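Long-range contacts in aldehyde reductase YahK (Escherichia coli, PDB 1UUF), which reduces a wide range of aldehydes to their alcohols with NADPH as the preferred electron donor, and carries two zinc ions per subunit: residues A[42-53]-A[146-157]; A[157-165]-A[317-325]. All blocks are in the same frame, centred on the assembly; numbering follows the deposited sequence.

Contact 1. Residues A[42-53]-A[146-157]; sequences RREPGPNDVKIE and LGGYSQQIVVHE
Arg42 reaches across to three backbone carbonyls of 146-157. Its NH1 and NH2 both grip Leu146 O, at 2.9 Å and 3.1 Å, with that oxygen in the guanidinium plane, while NE donates to Gln152 O at 2.7 Å, that oxygen lying tilted out of the same plane; a weak bond runs from NH2 to Gly147 O. Ile153 CG1 lies over the centre of one guanidinium face, and a bend at chi2 (-57°) carries the guanidinium across the start of strand 152-156 toward the 146-150 loop. With an alanine here, the carbonyls of Leu146 and Gln152 would probably lose these donors, and the 146-150 loop could shift. Farther along, Val154 CG1 packs 3.6 Å from Asp49 CB and against the Arg43 chain. Arg43 is itself held by Asp49, NE to OD2 at 2.9 Å and NH2 to OD1, and by Asp140; Gly46 N reaches OD2 from the opposite face of the carboxylate. Asn48 CB sits over a face of the His156 ring. Beneath these side chains Val50 and Ile52 pair with Val155 and Ile153 through reciprocal N-H to O bonds, an antiparallel ladder in the beta-sheet of the GroES-like catalytic domain of zinc-containing alcohol dehydrogenases.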
loop_
_atom_site.group_PDB
_atom_site.type_symbol
_atom_site.label_atom_id
_atom_site.label_comp_id
_atom_site.label_asym_id
_atom_site.label_seq_id
_atom_site.Cartn_x
_atom_site.Cartn_y
_atom_site.Cartn_z
ATOM N N ARG A 42 40.471 3.553 12.048
ATOM C CA ARG A 42 39.916 3.214 10.743
ATOM C C ARG A 42 40.825 2.163 10.131
ATOM O O ARG A 42 42.034 2.176 10.360
ATOM C CB ARG A 42 39.888 4.437 9.822
ATOM C CG ARG A 42 38.902 5.518 10.222
ATOM C CD ARG A 42 37.497 4.970 10.299
ATOM N NE ARG A 42 36.505 6.030 10.450
ATOM C CZ ARG A 42 35.214 5.807 10.657
ATOM N NH1 ARG A 42 34.766 4.560 10.743
ATOM N NH2 ARG A 42 34.372 6.827 10.768
ATOM N N ARG A 43 40.248 1.255 9.353
ATOM C CA ARG A 43 41.039 0.219 8.708
ATOM C C ARG A 43 41.906 0.858 7.634
ATOM O O ARG A 43 41.609 1.954 7.154
ATOM C CB ARG A 43 40.131 -0.836 8.063
ATOM C CG ARG A 43 39.285 -0.328 6.886
ATOM C CD ARG A 43 38.712 -1.500 6.087
ATOM N NE ARG A 43 37.940 -1.080 4.917
ATOM C CZ ARG A 43 36.669 -0.692 4.952
ATOM N NH1 ARG A 43 36.009 -0.670 6.103
ATOM N NH2 ARG A 43 36.053 -0.329 3.833
ATOM N N GLU A 44 42.996 0.190 7.278
ATOM C CA GLU A 44 43.859 0.691 6.219
ATOM C C GLU A 44 43.090 0.379 4.945
ATOM O O GLU A 44 42.462 -0.674 4.840
ATOM C CB GLU A 44 45.201 -0.043 6.214
ATOM C CG GLU A 44 46.088 0.275 7.404
ATOM C CD GLU A 44 46.466 1.742 7.462
ATOM O OE1 GLU A 44 47.031 2.250 6.468
ATOM O OE2 GLU A 44 46.200 2.388 8.500
ATOM N N PRO A 45 43.111 1.294 3.968
ATOM C CA PRO A 45 42.399 1.083 2.706
ATOM C C PRO A 45 42.783 -0.212 1.990
ATOM O O PRO A 45 43.961 -0.465 1.737
ATOM C CB PRO A 45 42.774 2.318 1.893
ATOM C CG PRO A 45 42.937 3.367 2.948
ATOM C CD PRO A 45 43.717 2.637 4.008
ATOM N N GLY A 46 41.777 -1.023 1.678
ATOM C CA GLY A 46 42.008 -2.270 0.972
ATOM C C GLY A 46 42.008 -2.000 -0.522
ATOM O O GLY A 46 41.808 -0.858 -0.934
ATOM N N PRO A 47 42.211 -3.022 -1.365
ATOM C CA PRO A 47 42.226 -2.817 -2.817
ATOM C C PRO A 47 41.002 -2.124 -3.420
ATOM O O PRO A 47 41.124 -1.420 -4.419
ATOM C CB PRO A 47 42.432 -4.231 -3.367
ATOM C CG PRO A 47 41.871 -5.114 -2.288
ATOM C CD PRO A 47 42.383 -4.448 -1.038
ATOM N N ASN A 48 39.831 -2.319 -2.819
ATOM C CA ASN A 48 38.610 -1.695 -3.330
ATOM C C ASN A 48 38.138 -0.516 -2.482
ATOM O O ASN A 48 37.065 0.041 -2.737
ATOM C CB ASN A 48 37.474 -2.719 -3.401
ATOM C CG ASN A 48 37.818 -3.918 -4.260
ATOM O OD1 ASN A 48 38.143 -3.782 -5.439
ATOM N ND2 ASN A 48 37.738 -5.108 -3.670
ATOM N N ASP A 49 38.934 -0.133 -1.488
ATOM C CA ASP A 49 38.565 0.960 -0.589
ATOM C C ASP A 49 38.948 2.377 -0.986
ATOM O O ASP A 49 39.925 2.611 -1.697
ATOM C CB ASP A 49 39.121 0.710 0.815
ATOM C CG ASP A 49 38.496 -0.488 1.483
ATOM O OD1 ASP A 49 37.315 -0.779 1.194
ATOM O OD2 ASP A 49 39.184 -1.126 2.312
ATOM N N VAL A 50 38.156 3.321 -0.484
ATOM C CA VAL A 50 38.367 4.743 -0.716
ATOM C C VAL A 50 38.517 5.383 0.660
ATOM O O VAL A 50 37.640 5.233 1.519
ATOM C CB VAL A 50 37.149 5.393 -1.424
ATOM C CG1 VAL A 50 37.406 6.880 -1.653
ATOM C CG2 VAL A 50 36.870 4.688 -2.740
ATOM N N LYS A 51 39.636 6.069 0.879
ATOM C CA LYS A 51 39.889 6.745 2.149
ATOM C C LYS A 51 39.426 8.181 1.965
ATOM O O LYS A 51 39.919 8.887 1.089
ATOM C CB LYS A 51 41.378 6.713 2.487
ATOM C CG LYS A 51 41.735 7.432 3.776
ATOM C CD LYS A 51 43.231 7.341 4.041
ATOM C CE LYS A 51 43.607 8.052 5.324
ATOM N NZ LYS A 51 45.060 7.905 5.610
ATOM N N ILE A 52 38.495 8.609 2.810
ATOM C CA ILE A 52 37.901 9.936 2.711
ATOM C C ILE A 52 38.143 10.857 3.898
ATOM O O ILE A 52 37.945 10.464 5.048
ATOM C CB ILE A 52 36.371 9.798 2.534
ATOM C CG1 ILE A 52 36.072 8.933 1.308
ATOM C CG2 ILE A 52 35.720 11.168 2.408
ATOM C CD1 ILE A 52 34.621 8.515 1.201
ATOM N N GLU A 53 38.565 12.085 3.607
ATOM C CA GLU A 53 38.776 13.097 4.635
ATOM C C GLU A 53 37.419 13.793 4.693
ATOM O O GLU A 53 37.037 14.500 3.758
ATOM C CB GLU A 53 39.854 14.089 4.199
ATOM C CG GLU A 53 40.239 15.108 5.257
ATOM C CD GLU A 53 40.932 14.477 6.452
ATOM O OE1 GLU A 53 41.826 13.631 6.242
ATOM O OE2 GLU A 53 40.591 14.832 7.600
ATOM N N LEU A 146 31.540 2.762 12.771
ATOM C CA LEU A 146 31.547 4.085 13.386
ATOM C C LEU A 146 31.265 5.076 12.257
ATOM O O LEU A 146 31.915 5.029 11.214
ATOM C CB LEU A 146 32.909 4.352 14.023
ATOM C CG LEU A 146 33.317 3.283 15.048
ATOM C CD1 LEU A 146 34.720 3.564 15.555
ATOM C CD2 LEU A 146 32.317 3.263 16.195
ATOM N N GLY A 147 30.300 5.965 12.484
ATOM C CA GLY A 147 29.881 6.926 11.474
ATOM C C GLY A 147 30.681 8.163 11.101
ATOM O O GLY A 147 31.883 8.263 11.345
ATOM N N GLY A 148 29.967 9.117 10.506
ATOM C CA GLY A 148 30.561 10.353 10.026
ATOM C C GLY A 148 30.888 11.482 10.983
ATOM O O GLY A 148 31.385 12.518 10.540
ATOM N N TYR A 149 30.596 11.324 12.270
ATOM C CA TYR A 149 30.945 12.365 13.237
ATOM C C TYR A 149 32.423 12.135 13.522
ATOM O O TYR A 149 32.830 11.980 14.676
ATOM C CB TYR A 149 30.172 12.202 14.545
ATOM C CG TYR A 149 28.700 12.543 14.518
ATOM C CD1 TYR A 149 28.037 12.855 13.331
ATOM C CD2 TYR A 149 27.958 12.509 15.696
ATOM C CE1 TYR A 149 26.658 13.120 13.329
ATOM C CE2 TYR A 149 26.599 12.767 15.704
ATOM C CZ TYR A 149 25.951 13.069 14.523
ATOM O OH TYR A 149 24.595 13.287 14.559
ATOM N N SER A 150 33.220 12.098 12.462
ATOM C CA SER A 150 34.648 11.845 12.588
ATOM C C SER A 150 35.437 12.541 11.485
ATOM O O SER A 150 34.857 13.108 10.555
ATOM C CB SER A 150 34.897 10.337 12.538
ATOM O OG SER A 150 34.335 9.778 11.364
ATOM N N GLN A 151 36.762 12.487 11.588
ATOM C CA GLN A 151 37.639 13.132 10.616
ATOM C C GLN A 151 37.832 12.362 9.318
ATOM O O GLN A 151 38.049 12.965 8.267
ATOM C CB GLN A 151 39.019 13.378 11.227
ATOM C CG GLN A 151 39.039 14.277 12.440
ATOM C CD GLN A 151 40.450 14.500 12.943
ATOM O OE1 GLN A 151 41.166 13.549 13.262
ATOM N NE2 GLN A 151 40.862 15.759 13.006
ATOM N N GLN A 152 37.779 11.035 9.397
ATOM C CA GLN A 152 37.981 10.187 8.225
ATOM C C GLN A 152 37.116 8.933 8.253
ATOM O O GLN A 152 36.643 8.510 9.303
ATOM C CB GLN A 152 39.453 9.755 8.132
ATOM C CG GLN A 152 40.434 10.873 7.799
ATOM C CD GLN A 152 41.885 10.409 7.806
ATOM O OE1 GLN A 152 42.784 11.149 7.403
ATOM N NE2 GLN A 152 42.121 9.185 8.272
ATOM N N ILE A 153 36.909 8.348 7.077
ATOM C CA ILE A 153 36.141 7.116 6.959
ATOM C C ILE A 153 36.691 6.377 5.742
ATOM O O ILE A 153 37.181 7.005 4.803
ATOM C CB ILE A 153 34.616 7.402 6.808
ATOM C CG1 ILE A 153 33.819 6.096 6.946
ATOM C CG2 ILE A 153 34.335 8.074 5.468
ATOM C CD1 ILE A 153 32.312 6.302 7.091
ATOM N N VAL A 154 36.657 5.047 5.781
ATOM C CA VAL A 154 37.153 4.227 4.680
ATOM C C VAL A 154 35.996 3.354 4.214
ATOM O O VAL A 154 35.429 2.589 4.994
ATOM C CB VAL A 154 38.337 3.339 5.135
ATOM C CG1 VAL A 154 38.829 2.486 3.974
ATOM C CG2 VAL A 154 39.461 4.214 5.661
ATOM N N VAL A 155 35.648 3.472 2.936
ATOM C CA VAL A 155 34.512 2.742 2.386
ATOM C C VAL A 155 34.810 2.092 1.041
ATOM O O VAL A 155 35.533 2.654 0.216
ATOM C CB VAL A 155 33.310 3.706 2.194
ATOM C CG1 VAL A 155 32.067 2.938 1.743
ATOM C CG2 VAL A 155 33.040 4.467 3.485
ATOM N N HIS A 156 34.245 0.904 0.835
ATOM C CA HIS A 156 34.387 0.161 -0.418
ATOM C C HIS A 156 33.829 1.099 -1.493
ATOM O O HIS A 156 32.752 1.664 -1.311
ATOM C CB HIS A 156 33.561 -1.126 -0.327
ATOM C CG HIS A 156 33.650 -2.003 -1.538
ATOM N ND1 HIS A 156 33.158 -1.627 -2.770
ATOM C CD2 HIS A 156 34.149 -3.252 -1.698
ATOM C CE1 HIS A 156 33.349 -2.607 -3.636
ATOM N NE2 HIS A 156 33.947 -3.605 -3.010
ATOM N N GLU A 157 34.542 1.262 -2.607
ATOM C CA GLU A 157 34.098 2.195 -3.645
ATOM C C GLU A 157 32.691 1.991 -4.196
ATOM O O GLU A 157 32.107 2.931 -4.736
ATOM C CB GLU A 157 35.088 2.238 -4.817
ATOM C CG GLU A 157 35.104 1.008 -5.700
ATOM C CD GLU A 157 35.733 1.287 -7.058
ATOM O OE1 GLU A 157 36.063 0.318 -7.772
ATOM O OE2 GLU A 157 35.887 2.474 -7.417
HETATM O O HOH W 1 32.863 -0.470 3.120
HETATM O O HOH W 2 36.335 -2.177 -6.779
#

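Contact 2. Residues A[157-165]-A[317-325]; sequences ERYVLRIRH and IPETQEMLD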
loop_
_atom_site.group_PDB
_atom_site.type_symbol
_atom_site.label_atom_id
_atom_site.label_comp_id
_atom_site.label_asym_id
_atom_site.label_seq_id
_atom_site.Cartn_x
_atom_site.Cartn_y
_atom_site.Cartn_z
ATOM N N GLU A 157 34.542 1.262 -2.607
ATOM C CA GLU A 157 34.098 2.195 -3.645
ATOM C C GLU A 157 32.691 1.991 -4.196
ATOM O O GLU A 157 32.107 2.931 -4.736
ATOM C CB GLU A 157 35.088 2.238 -4.817
ATOM C CG GLU A 157 35.104 1.008 -5.700
ATOM C CD GLU A 157 35.733 1.287 -7.058
ATOM O OE1 GLU A 157 36.063 0.318 -7.772
ATOM O OE2 GLU A 157 35.887 2.474 -7.417
ATOM N N ARG A 158 32.134 0.792 -4.067
ATOM C CA ARG A 158 30.784 0.566 -4.580
ATOM C C ARG A 158 29.765 1.421 -3.834
ATOM O O ARG A 158 28.704 1.756 -4.370
ATOM C CB ARG A 158 30.387 -0.912 -4.457
ATOM C CG ARG A 158 28.901 -1.175 -4.746
ATOM C CD ARG A 158 28.591 -2.661 -4.865
ATOM N NE ARG A 158 27.169 -2.912 -5.098
ATOM C CZ ARG A 158 26.673 -4.077 -5.503
ATOM N NH1 ARG A 158 27.486 -5.103 -5.726
ATOM N NH2 ARG A 158 25.367 -4.219 -5.692
ATOM N N TYR A 159 30.097 1.796 -2.604
ATOM C CA TYR A 159 29.178 2.578 -1.790
ATOM C C TYR A 159 29.556 4.040 -1.619
ATOM O O TYR A 159 28.968 4.748 -0.803
ATOM C CB TYR A 159 29.017 1.892 -0.433
ATOM C CG TYR A 159 28.707 0.422 -0.592
ATOM C CD1 TYR A 159 29.731 -0.516 -0.755
ATOM C CD2 TYR A 159 27.389 -0.022 -0.683
ATOM C CE1 TYR A 159 29.443 -1.856 -1.012
ATOM C CE2 TYR A 159 27.092 -1.356 -0.940
ATOM C CZ TYR A 159 28.122 -2.267 -1.104
ATOM O OH TYR A 159 27.826 -3.581 -1.379
ATOM N N VAL A 160 30.536 4.491 -2.393
ATOM C CA VAL A 160 30.967 5.883 -2.334
ATOM C C VAL A 160 30.363 6.589 -3.540
ATOM O O VAL A 160 30.407 6.063 -4.652
ATOM C CB VAL A 160 32.505 5.996 -2.389
ATOM C CG1 VAL A 160 32.923 7.466 -2.423
ATOM C CG2 VAL A 160 33.114 5.309 -1.170
ATOM N N LEU A 161 29.801 7.771 -3.312
ATOM C CA LEU A 161 29.161 8.555 -4.371
ATOM C C LEU A 161 30.036 9.714 -4.820
ATOM O O LEU A 161 30.837 10.224 -4.047
ATOM C CB LEU A 161 27.828 9.121 -3.874
ATOM C CG LEU A 161 26.684 8.180 -3.478
ATOM C CD1 LEU A 161 26.355 7.264 -4.643
ATOM C CD2 LEU A 161 27.066 7.370 -2.246
ATOM N N ARG A 162 29.866 10.138 -6.070
ATOM C CA ARG A 162 30.637 11.255 -6.605
ATOM C C ARG A 162 29.804 12.534 -6.537
ATOM O O ARG A 162 28.658 12.554 -6.990
ATOM C CB ARG A 162 31.023 10.978 -8.064
ATOM C CG ARG A 162 31.921 12.040 -8.702
ATOM C CD ARG A 162 33.289 12.083 -8.029
ATOM N NE ARG A 162 34.200 13.030 -8.668
ATOM C CZ ARG A 162 34.757 12.847 -9.862
ATOM N NH1 ARG A 162 34.503 11.748 -10.558
ATOM N NH2 ARG A 162 35.566 13.771 -10.366
ATOM N N ILE A 163 30.381 13.588 -5.963
ATOM C CA ILE A 163 29.706 14.880 -5.855
ATOM C C ILE A 163 30.115 15.744 -7.044
ATOM O O ILE A 163 31.305 15.909 -7.317
ATOM C CB ILE A 163 30.095 15.622 -4.559
ATOM C CG1 ILE A 163 29.714 14.777 -3.341
ATOM C CG2 ILE A 163 29.436 16.998 -4.519
ATOM C CD1 ILE A 163 28.279 14.307 -3.332
ATOM N N ARG A 164 29.122 16.285 -7.746
ATOM C CA ARG A 164 29.361 17.121 -8.917
ATOM C C ARG A 164 29.055 18.600 -8.666
ATOM O O ARG A 164 29.286 19.447 -9.535
ATOM C CB ARG A 164 28.526 16.616 -10.098
ATOM C CG ARG A 164 28.910 15.221 -10.592
ATOM C CD ARG A 164 30.323 15.188 -11.168
ATOM N NE ARG A 164 30.661 13.871 -11.706
ATOM C CZ ARG A 164 31.803 13.579 -12.322
ATOM N NH1 ARG A 164 32.732 14.512 -12.488
ATOM N NH2 ARG A 164 32.019 12.350 -12.773
ATOM N N HIS A 165 28.527 18.906 -7.485
ATOM C CA HIS A 165 28.228 20.288 -7.115
ATOM C C HIS A 165 29.551 21.028 -6.946
ATOM O O HIS A 165 30.589 20.407 -6.714
ATOM C CB HIS A 165 27.513 20.351 -5.764
ATOM C CG HIS A 165 26.099 19.865 -5.784
ATOM N ND1 HIS A 165 25.024 20.705 -5.585
ATOM C CD2 HIS A 165 25.584 18.620 -5.911
ATOM C CE1 HIS A 165 23.909 19.995 -5.580
ATOM N NE2 HIS A 165 24.221 18.727 -5.777
ATOM N N ILE A 317 22.450 2.465 -4.030
ATOM C CA ILE A 317 23.550 3.329 -4.438
ATOM C C ILE A 317 23.349 3.963 -5.817
ATOM O O ILE A 317 23.519 5.174 -5.973
ATOM C CB ILE A 317 24.903 2.585 -4.398
ATOM C CG1 ILE A 317 25.141 2.012 -2.994
ATOM C CG2 ILE A 317 26.037 3.553 -4.730
ATOM C CD1 ILE A 317 25.233 3.064 -1.894
ATOM N N PRO A 318 22.983 3.163 -6.833
ATOM C CA PRO A 318 22.781 3.745 -8.163
ATOM C C PRO A 318 21.835 4.945 -8.158
ATOM O O PRO A 318 22.110 5.959 -8.799
ATOM C CB PRO A 318 22.227 2.576 -8.969
ATOM C CG PRO A 318 22.923 1.407 -8.358
ATOM C CD PRO A 318 22.827 1.697 -6.877
ATOM N N GLU A 319 20.723 4.836 -7.435
ATOM C CA GLU A 319 19.771 5.940 -7.393
ATOM C C GLU A 319 20.302 7.118 -6.590
ATOM O O GLU A 319 19.969 8.266 -6.878
ATOM C CB GLU A 319 18.430 5.489 -6.813
ATOM C CG GLU A 319 17.382 6.591 -6.837
ATOM C CD GLU A 319 15.998 6.087 -6.498
ATOM O OE1 GLU A 319 15.850 5.429 -5.449
ATOM O OE2 GLU A 319 15.057 6.352 -7.280
ATOM N N THR A 320 21.111 6.839 -5.572
ATOM C CA THR A 320 21.687 7.911 -4.773
ATOM C C THR A 320 22.606 8.714 -5.693
ATOM O O THR A 320 22.657 9.934 -5.617
ATOM C CB THR A 320 22.489 7.355 -3.573
ATOM O OG1 THR A 320 21.638 6.511 -2.790
ATOM C CG2 THR A 320 22.985 8.492 -2.679
ATOM N N GLN A 321 23.328 8.022 -6.573
ATOM C CA GLN A 321 24.211 8.711 -7.509
ATOM C C GLN A 321 23.389 9.523 -8.506
ATOM O O GLN A 321 23.750 10.648 -8.848
ATOM C CB GLN A 321 25.085 7.718 -8.277
ATOM C CG GLN A 321 26.119 8.412 -9.165
ATOM C CD GLN A 321 27.093 9.256 -8.360
ATOM O OE1 GLN A 321 27.945 8.725 -7.653
ATOM N NE2 GLN A 321 26.962 10.578 -8.455
ATOM N N GLU A 322 22.290 8.942 -8.975
ATOM C CA GLU A 322 21.412 9.616 -9.926
ATOM C C GLU A 322 20.889 10.898 -9.290
ATOM O O GLU A 322 20.837 11.953 -9.926
ATOM C CB GLU A 322 20.229 8.713 -10.284
ATOM C CG GLU A 322 19.267 9.318 -11.299
ATOM C CD GLU A 322 18.000 8.499 -11.455
ATOM O OE1 GLU A 322 17.033 8.736 -10.700
ATOM O OE2 GLU A 322 17.978 7.607 -12.329
ATOM N N MET A 323 20.500 10.795 -8.024
ATOM C CA MET A 323 19.979 11.941 -7.294
ATOM C C MET A 323 21.018 13.049 -7.200
ATOM O O MET A 323 20.716 14.215 -7.432
ATOM C CB MET A 323 19.561 11.527 -5.886
ATOM C CG MET A 323 19.085 12.692 -5.044
ATOM S SD MET A 323 19.124 12.310 -3.297
ATOM C CE MET A 323 20.904 12.010 -3.059
ATOM N N LEU A 324 22.245 12.682 -6.848
ATOM C CA LEU A 324 23.309 13.669 -6.730
ATOM C C LEU A 324 23.569 14.374 -8.060
ATOM O O LEU A 324 23.774 15.589 -8.092
ATOM C CB LEU A 324 24.587 13.000 -6.218
ATOM C CG LEU A 324 24.510 12.624 -4.735
ATOM C CD1 LEU A 324 25.701 11.769 -4.342
ATOM C CD2 LEU A 324 24.460 13.891 -3.890
ATOM N N ASP A 325 23.555 13.617 -9.155
ATOM C CA ASP A 325 23.784 14.195 -10.478
ATOM C C ASP A 325 22.647 15.158 -10.820
ATOM O O ASP A 325 22.880 16.270 -11.303
ATOM C CB ASP A 325 23.860 13.096 -11.542
ATOM C CG ASP A 325 25.041 12.161 -11.342
ATOM O OD1 ASP A 325 25.980 12.521 -10.598
ATOM O OD2 ASP A 325 25.034 11.066 -11.948
HETATM O O HOH W 3 26.848 14.069 -8.441
HETATM O O HOH W 4 28.744 11.849 -11.231
#
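Gln321 lays its side-chain amide against the backbone of Arg162 like a neighbouring strand. OE1 accepts from Arg162 N at 2.9 Å and NE2 donates to Arg162 O at 3.0 Å; both bonds are nearly straight (176° and 173°) and each uses a lone pair in the carbonyl plane, which fixes the amide's rotation. The side chain gets there by leaving with CG anti to the backbone N (chi1 -174°) and then bending at chi2. NE2 also donates to Asp325 OD1, one turn on, approaching from above that carboxylate's plane. A water ties that same OD1 to Arg162 O, and a second water links it to Arg164 NE.

Leu161 slides past Gln321 in the opposite direction and drops onto the helix. Leu324 crosses it at about a right angle, its CD1 pressed tightly to Leu161 CB at 3.4 Å, and Thr320 CG2 meets Leu161 CG at 3.8 Å, also crosswise. Leu324 CD1 further touches Ile163 CD1, and Val173 of helix 170-173 backs this patch. At the start of the helix, the Ile317 and Tyr159 side chains cross at about a right angle, CG1 to CD2 at 3.8 Å, with Ile317 CG2 against Arg158 O. Helix 317-330 follows strand 308-311, last of the Rossmann-type parallel sheet, as the chain returns to the catalytic domain; packed on 157-165 beside the mixed sheet, it probably borders the interdomain junction.

Contacts 1 and 2 follow each other along the chain and share Glu157, just past the end of strand 152-156. Their centres are about 16 Å apart. Val160 joins them directly: its CG2 packs 3.7 Å from Val155 CB, and its CG1 faces Ile52 CD1 at 4.1 Å, while Leu161 next to it points to the helix. Contact 1 thus belongs to the sheet within the GroES-like domain, and contact 2 lays the helix that follows the parallel sheet against the chain just after strand 152-156. At Gly147, contact 1 comes within about 6 Å of the side chain of His82, a catalytic-zinc ligand; contact 2 touches the four-cysteine zinc site through Arg158, whose side chain is about 4 Å from that of Cys119.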